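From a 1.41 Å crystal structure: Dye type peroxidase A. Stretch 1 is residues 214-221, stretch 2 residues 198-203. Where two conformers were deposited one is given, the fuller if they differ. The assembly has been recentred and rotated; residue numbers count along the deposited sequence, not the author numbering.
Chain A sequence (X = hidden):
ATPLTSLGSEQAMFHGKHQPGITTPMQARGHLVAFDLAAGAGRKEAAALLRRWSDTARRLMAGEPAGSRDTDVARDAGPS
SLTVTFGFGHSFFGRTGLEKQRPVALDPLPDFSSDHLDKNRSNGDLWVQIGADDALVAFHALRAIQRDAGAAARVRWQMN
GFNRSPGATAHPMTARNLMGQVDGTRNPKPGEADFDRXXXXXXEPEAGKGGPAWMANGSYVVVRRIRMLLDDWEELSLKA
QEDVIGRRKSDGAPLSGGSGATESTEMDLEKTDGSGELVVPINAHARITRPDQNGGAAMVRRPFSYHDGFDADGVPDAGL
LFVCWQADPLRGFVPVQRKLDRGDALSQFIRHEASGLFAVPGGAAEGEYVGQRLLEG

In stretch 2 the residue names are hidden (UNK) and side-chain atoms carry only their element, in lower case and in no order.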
ATOM      1  N   TRP A 214     -28.062 -18.446 -13.172  1.00 20.55           N
ATOM      2  CA  TRP A 214     -26.759 -18.599 -12.512  1.00 19.76           C
ATOM      3  C   TRP A 214     -26.327 -17.332 -11.752  1.00 18.27           C
ATOM      4  O   TRP A 214     -25.467 -17.408 -10.875  1.00 18.08           O
ATOM      5  CB  TRP A 214     -25.658 -19.038 -13.503  1.00 19.77           C
ATOM      6  CG  TRP A 214     -25.174 -17.999 -14.443  1.00 19.39           C
ATOM      7  CD1 TRP A 214     -25.617 -17.767 -15.705  1.00 19.65           C
ATOM      8  CD2 TRP A 214     -24.115 -17.057 -14.210  1.00 18.14           C
ATOM      9  NE1 TRP A 214     -24.924 -16.728 -16.277  1.00 19.35           N
ATOM     10  CE2 TRP A 214     -23.989 -16.276 -15.380  1.00 19.22           C
ATOM     11  CE3 TRP A 214     -23.264 -16.799 -13.128  1.00 18.37           C
ATOM     12  CZ2 TRP A 214     -23.060 -15.244 -15.487  1.00 19.08           C
ATOM     13  CZ3 TRP A 214     -22.328 -15.775 -13.251  1.00 17.93           C
ATOM     14  CH2 TRP A 214     -22.232 -15.024 -14.410  1.00 18.77           C
ATOM     15  N   MET A 215     -26.897 -16.174 -12.101  1.00 17.33           N
ATOM     16  CA  MET A 215     -26.612 -14.922 -11.388  1.00 17.63           C
ATOM     17  C   MET A 215     -27.474 -14.612 -10.155  1.00 18.29           C
ATOM     18  O   MET A 215     -27.340 -13.533  -9.561  1.00 17.35           O
ATOM     19  CB  MET A 215     -26.630 -13.746 -12.370  1.00 17.72           C
ATOM     20  CG  MET A 215     -25.288 -13.481 -13.039  1.00 16.91           C
ATOM     21  SD  MET A 215     -23.969 -13.016 -11.901  1.00 16.21           S
ATOM     22  CE  MET A 215     -24.578 -11.418 -11.345  1.00 16.49           C
ATOM     23  N   ALA A 216     -28.356 -15.536  -9.767  1.00 18.57           N
ATOM     24  CA  ALA A 216     -29.221 -15.345  -8.594  1.00 19.04           C
ATOM     25  C   ALA A 216     -28.474 -14.910  -7.324  1.00 18.63           C
ATOM     26  O   ALA A 216     -27.448 -15.495  -6.987  1.00 17.82           O
ATOM     27  CB  ALA A 216     -30.044 -16.601  -8.331  1.00 20.98           C
ATOM     28  N   ASN A 217     -28.949 -13.834  -6.687  1.00 16.83           N
ATOM     29  CA  ASN A 217     -28.295 -13.219  -5.528  1.00 17.08           C
ATOM     30  C   ASN A 217     -26.909 -12.593  -5.825  1.00 15.67           C
ATOM     31  O   ASN A 217     -26.191 -12.247  -4.899  1.00 15.63           O
ATOM     32  CB  ASN A 217     -28.211 -14.204  -4.380  1.00 17.96           C
ATOM     33  CG  ASN A 217     -29.553 -14.840  -4.083  1.00 19.97           C
ATOM     34  OD1 ASN A 217     -30.556 -14.131  -3.982  1.00 21.54           O
ATOM     35  ND2 ASN A 217     -29.595 -16.172  -3.987  1.00 21.17           N
ATOM     36  N   GLY A 218     -26.565 -12.466  -7.093  1.00 15.31           N
ATOM     37  CA  GLY A 218     -25.326 -11.816  -7.511  1.00 15.11           C
ATOM     38  C   GLY A 218     -25.465 -10.319  -7.675  1.00 14.99           C
ATOM     39  O   GLY A 218     -26.527  -9.733  -7.412  1.00 15.34           O
ATOM     40  N   SER A 219     -24.384  -9.674  -8.091  0.70 14.12           N
ATOM     41  CA  SER A 219     -24.397  -8.230  -8.370  0.70 13.55           C
ATOM     42  C   SER A 219     -23.456  -7.950  -9.527  0.70 13.63           C
ATOM     43  O   SER A 219     -22.584  -8.771  -9.805  0.70 13.76           O
ATOM     44  CB  SER A 219     -23.986  -7.447  -7.134  0.70 12.96           C
ATOM     45  OG  SER A 219     -24.190  -6.052  -7.318  0.70 12.13           O
ATOM     46  N   TYR A 220     -23.635  -6.813 -10.200  1.00 13.51           N
ATOM     47  CA  TYR A 220     -22.760  -6.381 -11.289  1.00 13.92           C
ATOM     48  C   TYR A 220     -21.834  -5.302 -10.707  1.00 13.47           C
ATOM     49  O   TYR A 220     -22.302  -4.350 -10.094  1.00 13.56           O
ATOM     50  CB  TYR A 220     -23.539  -5.868 -12.509  1.00 14.35           C
ATOM     51  CG  TYR A 220     -24.277  -7.020 -13.131  1.00 15.11           C
ATOM     52  CD1 TYR A 220     -23.635  -7.867 -14.032  1.00 16.26           C
ATOM     53  CD2 TYR A 220     -25.560  -7.325 -12.745  1.00 16.71           C
ATOM     54  CE1 TYR A 220     -24.268  -8.984 -14.540  1.00 16.63           C
ATOM     55  CE2 TYR A 220     -26.210  -8.444 -13.264  1.00 15.82           C
ATOM     56  CZ  TYR A 220     -25.553  -9.253 -14.158  1.00 15.98           C
ATOM     57  OH  TYR A 220     -26.143 -10.360 -14.694  1.00 17.05           O
ATOM     58  N   VAL A 221     -20.531  -5.489 -10.909  1.00 12.52           N
ATOM     59  CA  VAL A 221     -19.519  -4.512 -10.479  1.00 12.27           C
ATOM     60  C   VAL A 221     -18.998  -3.747 -11.697  1.00 11.47           C
ATOM     61  O   VAL A 221     -18.738  -4.335 -12.754  1.00 11.12           O
ATOM     62  CB  VAL A 221     -18.396  -5.189  -9.659  1.00 12.26           C
ATOM     63  CG1 VAL A 221     -17.573  -6.160 -10.473  1.00 13.18           C
ATOM     64  CG2 VAL A 221     -17.480  -4.149  -9.007  1.00 12.04           C
ATOM     65  N   UNK A 198     -31.969  -2.646  -5.306  1.00 17.57           N
ATOM     66  CA  UNK A 198     -30.987  -1.782  -5.989  1.00 16.82           C
ATOM     67  C   UNK A 198     -29.696  -2.524  -6.348  1.00 15.66           C
ATOM     68  O   UNK A 198     -29.117  -2.274  -7.400  1.00 15.62           O
ATOM     69  n   UNK A 198     -31.078   3.874  -2.504  1.00 17.81           N
ATOM     70  c   UNK A 198     -31.706   0.506  -5.121  1.00 16.93           C
ATOM     71  c   UNK A 198     -31.852   3.868  -3.571  1.00 17.87           C
ATOM     72  n   UNK A 198     -32.091   2.758  -4.260  1.00 17.86           N
ATOM     73  c   UNK A 198     -30.648  -0.577  -5.134  1.00 16.41           C
ATOM     74  n   UNK A 198     -32.404   5.000  -3.966  1.00 17.90           N
ATOM     75  c   UNK A 198     -31.490   1.455  -3.972  1.00 17.15           C
ATOM     76  N   UNK A 199     -29.294  -3.442  -5.479  1.00 16.14           N
ATOM     77  CA  UNK A 199     -27.938  -3.962  -5.463  1.00 16.55           C
ATOM     78  C   UNK A 199     -27.831  -5.421  -5.933  1.00 17.17           C
ATOM     79  O   UNK A 199     -26.831  -5.764  -6.545  1.00 17.06           O
ATOM     80  c   UNK A 199     -27.351  -3.778  -4.052  1.00 15.38           C
ATOM     81  c   UNK A 199     -26.937  -1.303  -4.615  1.00 16.67           C
ATOM     82  c   UNK A 199     -25.899  -4.271  -3.963  1.00 14.90           C
ATOM     83  c   UNK A 199     -27.435  -2.299  -3.596  1.00 15.78           C
ATOM     84  N   UNK A 200     -28.842  -6.264  -5.691  1.00 17.61           N
ATOM     85  CA  UNK A 200     -28.711  -7.701  -5.990  1.00 18.60           C
ATOM     86  C   UNK A 200     -29.735  -8.221  -6.984  1.00 19.28           C
ATOM     87  O   UNK A 200     -30.908  -7.798  -6.986  1.00 19.62           O
ATOM     88  c   UNK A 200     -26.873  -7.540  -1.596  1.00 17.69           C
ATOM     89  c   UNK A 200     -27.911  -7.737  -2.491  1.00 18.18           C
ATOM     90  c   UNK A 200     -25.588  -7.953  -1.916  1.00 17.38           C
ATOM     91  c   UNK A 200     -26.398  -8.727  -4.054  1.00 17.52           C
ATOM     92  c   UNK A 200     -28.824  -8.519  -4.710  1.00 17.74           C
ATOM     93  c   UNK A 200     -25.347  -8.535  -3.152  1.00 18.47           C
ATOM     94  c   UNK A 200     -27.688  -8.306  -3.744  1.00 17.46           C
ATOM     95  N   UNK A 201     -29.280  -9.149  -7.819  1.00 20.18           N
ATOM     96  CA  UNK A 201     -30.144  -9.888  -8.721  1.00 20.37           C
ATOM     97  C   UNK A 201     -31.032 -10.740  -7.807  1.00 21.22           C
ATOM     98  O   UNK A 201     -30.538 -11.304  -6.833  1.00 22.58           O
ATOM     99  c   UNK A 201     -30.222 -11.666 -10.566  1.00 21.13           C
ATOM    100  c   UNK A 201     -28.460  -9.944 -10.620  1.00 19.69           C
ATOM    101  c   UNK A 201     -29.323 -10.782  -9.690  1.00 20.07           C
ATOM    102  N   UNK A 202     -32.358 -10.794  -8.072  1.00 22.86           N
ATOM    103  CA  UNK A 202     -33.260 -11.537  -7.176  1.00 23.75           C
ATOM    104  C   UNK A 202     -33.029 -13.066  -7.135  1.00 27.46           C
ATOM    105  O   UNK A 202     -32.372 -13.612  -8.028  1.00 27.58           O
ATOM    106  c   UNK A 202     -34.672 -11.216  -7.719  1.00 23.50           C
ATOM    107  c   UNK A 202     -33.074 -10.075  -9.139  1.00 23.12           C
ATOM    108  c   UNK A 202     -34.494 -10.546  -9.018  1.00 23.84           C
ATOM    109  N   UNK A 203     -33.551 -13.720  -6.089  1.00 30.03           N
ATOM    110  CA  UNK A 203     -33.468 -15.186  -5.943  1.00 33.01           C
ATOM    111  C   UNK A 203     -34.080 -15.906  -7.128  1.00 34.21           C
ATOM    112  O   UNK A 203     -33.561 -16.948  -7.525  1.00 39.56           O
ATOM    113  o   UNK A 203     -34.789 -16.938  -2.200  0.50 34.62           O
ATOM    114  c   UNK A 203     -34.161 -15.676  -4.666  1.00 34.10           C
ATOM    115  c   UNK A 203     -34.150 -15.867  -2.144  0.50 35.10           C
ATOM    116  o   UNK A 203     -34.095 -15.170  -1.112  0.50 35.61           O
ATOM    117  c   UNK A 203     -33.412 -15.386  -3.380  1.00 34.87           C
TER
HETATM  118  O   HOH W   1     -30.804 -11.333  -3.592  1.00 26.08           O

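Position 198 carries seven side-chain atoms: three carbons in a row, a nitrogen, then a carbon bonded to two further nitrogens. They touch nothing on stretch 1. That terminal planar group is a guanidinium, so the residue is Arg-198. It lies in the last turn of a helix, and its side chain is out of reach of stretch 1, so it takes no part in the contact.

Position 199 has four carbons and no heteroatom. The chain forks at CB, and one arm is two carbons long while the other is one. The main contribution is from the backbone: Ser-219 OG donates a hydrogen bond to the carbonyl O of position 199 at 2.8 Å. The fork is the beta-branched pattern of isoleucine, Ile-199, with chi1 of -55° and chi2 of -48° (both m). The side chains are less intimate, with Ser-219 OG 4.2 Å from Ile-199 CG2.

At position 200 one carbon leads to a closed ring of six carbons, and no oxygen extends from it. Gly-218 O lies at the ring edge, near its plane, and also receives a CA-H...O contact from CA of position 200 at 3.3 Å (134° at H). A bare six-carbon ring excludes tyrosine and identifies Phe-200. This residue is the first to leave helical phi/psi, at -121/144°, and the chain is extended from here. Asn-217 O approaches the ring obliquely, 3.6 Å from Phe-200 CD1.

Position 201 shows three carbons: CB bearing two single-carbon arms. Its CA-to-CB bond points toward stretch 1, and Met-215 O sits 3.4 Å from CB of position 201. With no closure onto the backbone nitrogen, this is Val-201. It has the largest covered area of either stretch, 99 Å². Val-201 CG2 meets Met-215 CE at 4.2 Å and Tyr-220 CE2 at 3.8 Å.

At position 202 three carbons close a five-membered ring onto the backbone N. What touches is the carbonyl, with O of position 202 lying 3.6 Å from Ala-216 CA. The ring closure defines Pro-202. Its CA-to-CB bond points away from stretch 1, and the ring makes no close contact.

Position 203 has three carbons in line, the third carrying two oxygens; the middle carbon lies close to Asn-217 OD1. This is a carboxylate one methylene longer than that of aspartate: Glu-203. Asn-217 OD1 lies 3.2 Å from Glu-203 CG, and Ala-216 CB is 3.6 Å from Glu-203 O.

The contact works through backbone pairing around a turn. Met-215 to Gly-218 form a type II turn, closed by Gly-218 N donating to Met-215 O at 2.8 Å. Gly-218 O then accepts from Val-201 N at 2.8 Å and a nearly straight 167°, whereas the return bond, Asn-217 N to Val-201 O at 3.0 Å, is weak because its angle is 129°. A water reinforces this side, donating to Val-201 O and Asn-217 OD1. Alongside these polar links, the Val-201 side chain packs against Met-215 and Tyr-220, and the two stretches together bury 423 Å².

Stretch 2, residues 198-203: RIFVPE
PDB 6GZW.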